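Local coordinates for gliding motility protein MglB (Myxococcus xanthus, PDB 6IZW) that probably acts as a molecular adaptor and guanine-nucleotide exchange factor in the gliding motility system of this bacterium, at residues R21-A26 with S42-T47. The protein carries 1 engineered substitution. Sequence-based numbering, arbitrary orientation.
Sequences RLTKDA and SSAGQT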
ATOM      1  N   ARG B  21       2.231  19.477 -19.300  1.00 91.18           N
ATOM      2  CA  ARG B  21       3.358  20.401 -19.315  1.00 95.38           C
ATOM      3  C   ARG B  21       4.645  19.679 -18.938  1.00 97.68           C
ATOM      4  O   ARG B  21       5.649  19.746 -19.657  1.00 95.46           O
ATOM      5  CB  ARG B  21       3.094  21.565 -18.358  1.00 95.99           C
ATOM      6  N   LEU B  22       4.620  18.951 -17.822  1.00 91.65           N
ATOM      7  CA  LEU B  22       5.852  18.393 -17.285  1.00 89.47           C
ATOM      8  C   LEU B  22       6.400  17.285 -18.173  1.00 90.59           C
ATOM      9  O   LEU B  22       7.619  17.162 -18.332  1.00 89.94           O
ATOM     10  CB  LEU B  22       5.612  17.889 -15.866  1.00 90.67           C
ATOM     11  CG  LEU B  22       6.835  17.886 -14.949  1.00 88.37           C
ATOM     12  CD1 LEU B  22       6.390  17.980 -13.510  1.00 89.73           C
ATOM     13  CD2 LEU B  22       7.666  16.635 -15.162  1.00 87.84           C
ATOM     14  N   THR B  23       5.524  16.466 -18.762  1.00 92.70           N
ATOM     15  CA  THR B  23       6.020  15.383 -19.606  1.00 95.35           C
ATOM     16  C   THR B  23       6.660  15.930 -20.876  1.00 97.51           C
ATOM     17  O   THR B  23       7.660  15.386 -21.358  1.00 96.90           O
ATOM     18  CB  THR B  23       4.896  14.398 -19.948  1.00 94.55           C
ATOM     19  OG1 THR B  23       5.340  13.495 -20.969  1.00 99.25           O
ATOM     20  CG2 THR B  23       3.684  15.123 -20.459  1.00 94.58           C
ATOM     21  N   LYS B  24       6.108  17.016 -21.424  1.00 99.39           N
ATOM     22  CA  LYS B  24       6.695  17.609 -22.620  1.00101.27           C
ATOM     23  C   LYS B  24       8.014  18.303 -22.298  1.00101.14           C
ATOM     24  O   LYS B  24       9.013  18.111 -23.003  1.00 98.87           O
ATOM     25  CB  LYS B  24       5.707  18.588 -23.261  1.00 97.38           C
ATOM     26  N   ASP B  25       8.042  19.089 -21.220  1.00 98.50           N
ATOM     27  CA  ASP B  25       9.215  19.896 -20.902  1.00100.09           C
ATOM     28  C   ASP B  25      10.342  19.048 -20.325  1.00103.15           C
ATOM     29  O   ASP B  25      11.414  18.926 -20.929  1.00106.69           O
ATOM     30  CB  ASP B  25       8.826  21.017 -19.938  1.00101.05           C
ATOM     31  CG  ASP B  25       7.862  22.002 -20.567  1.00102.31           C
ATOM     32  OD1 ASP B  25       7.898  22.143 -21.807  1.00 97.81           O
ATOM     33  OD2 ASP B  25       7.065  22.619 -19.828  1.00104.40           O
ATOM     34  N   ALA B  26      10.116  18.444 -19.163  1.00101.99           N
ATOM     35  CA  ALA B  26      11.173  17.637 -18.566  1.00 98.87           C
ATOM     36  C   ALA B  26      11.431  16.342 -19.311  1.00100.50           C
ATOM     37  O   ALA B  26      12.110  15.484 -18.740  1.00101.16           O
ATOM     38  CB  ALA B  26      10.839  17.333 -17.106  1.00 96.25           C
ATOM     39  N   SER B  42      -4.694  11.872 -12.030  1.00 67.06           N
ATOM     40  CA  SER B  42      -4.380  12.219 -13.415  1.00 68.69           C
ATOM     41  C   SER B  42      -3.053  11.594 -13.823  1.00 69.50           C
ATOM     42  O   SER B  42      -2.178  11.358 -12.989  1.00 64.60           O
ATOM     43  CB  SER B  42      -4.308  13.733 -13.619  1.00 70.06           C
ATOM     44  OG  SER B  42      -5.265  14.397 -12.810  1.00 79.36           O
ATOM     45  N   SER B  43      -2.914  11.344 -15.121  1.00 69.51           N
ATOM     46  CA  SER B  43      -1.665  10.870 -15.693  1.00 73.33           C
ATOM     47  C   SER B  43      -1.309  11.730 -16.906  1.00 81.06           C
ATOM     48  O   SER B  43      -2.051  12.642 -17.293  1.00 80.34           O
ATOM     49  CB  SER B  43      -1.758   9.387 -16.064  1.00 71.36           C
ATOM     50  OG  SER B  43      -2.102   9.220 -17.423  1.00 76.33           O
ATOM     51  N   ALA B  44      -0.158  11.425 -17.509  1.00 80.31           N
ATOM     52  CA  ALA B  44       0.369  12.184 -18.638  1.00 79.35           C
ATOM     53  C   ALA B  44       1.574  11.479 -19.246  1.00 80.73           C
ATOM     54  O   ALA B  44       2.514  11.121 -18.530  1.00 82.42           O
ATOM     55  CB  ALA B  44       0.760  13.597 -18.202  1.00 81.57           C
ATOM     56  N   GLY B  45       1.565  11.272 -20.561  1.00 81.46           N
ATOM     57  CA  GLY B  45       2.723  10.755 -21.256  1.00 84.13           C
ATOM     58  C   GLY B  45       2.414   9.471 -21.999  1.00 88.59           C
ATOM     59  O   GLY B  45       1.273   9.248 -22.445  1.00 90.81           O
ATOM     60  N   GLN B  46       3.433   8.626 -22.137  1.00 90.10           N
ATOM     61  CA  GLN B  46       3.304   7.347 -22.832  1.00 92.55           C
ATOM     62  C   GLN B  46       2.661   6.300 -21.916  1.00 94.93           C
ATOM     63  O   GLN B  46       3.257   5.281 -21.565  1.00 94.57           O
ATOM     64  CB  GLN B  46       4.666   6.886 -23.338  1.00 89.41           C
ATOM     65  N   THR B  47       1.410   6.570 -21.531  1.00 89.02           N
ATOM     66  CA  THR B  47       0.672   5.662 -20.661  1.00 87.37           C
ATOM     67  C   THR B  47       0.045   4.489 -21.410  1.00 93.35           C
ATOM     68  O   THR B  47      -0.574   3.626 -20.778  1.00 92.51           O
ATOM     69  CB  THR B  47      -0.405   6.423 -19.888  1.00 82.08           C
ATOM     70  OG1 THR B  47      -1.398   6.911 -20.797  1.00 81.27           O
ATOM     71  CG2 THR B  47       0.216   7.592 -19.146  1.00 83.65           C
TER
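Thr23, on the last turn of helix 9-25, meets the end of the edge strand 40-45 through both branches of its side chain. Its methyl CG2 lies 4.0 Å from Ala44 CB, methyl against methyl, and this is the closed-in side of a small contact that covers 88 Å² in all, for Ala44 is buried whereas Gly45 is exposed. The hydroxyl branch goes to the outer part, where Thr23 OG1 stands 3.8 Å from Gly45 CA, a van der Waals approach without a hydrogen bond between the segments. The chi1 of 169° sets OG1 anti to the backbone N, with CG2 between the N and the carbonyl carbon, and thereby aims the two branches at successive strand residues. OG1 is itself hydrogen-bonded to the carbonyl O of Ala28, at the start of strand 28-35, which should fix this rotation and tie the helix end to the next strand. Threonine suits the place by offering a methyl to the buried side and a hydroxyl to that carbonyl.

Ala44 is small enough to let the helix come close; its CB also touches Cys19, one helical turn before Thr23, and Val31 on the adjoining strand. Gly45 lies on the exposed side, with phi 122° and psi -151°, a conformation that residues with a CB adopt poorly, and its bare CA lets the hydroxyl approach. Here bare backbone faces the threonine, Thr23 and Gly45 CA atoms being 5.9 Å apart. Beyond it the chain leaves the strand through an inverse gamma turn centred on Gln46. Helix 9-25 thus lies across one face of the five-stranded antiparallel sheet, close to its outer strand 40-45, the hairpin partner of strand 28-35, an alpha-beta-beta unit characteristic of the Roadblock/LC7 fold.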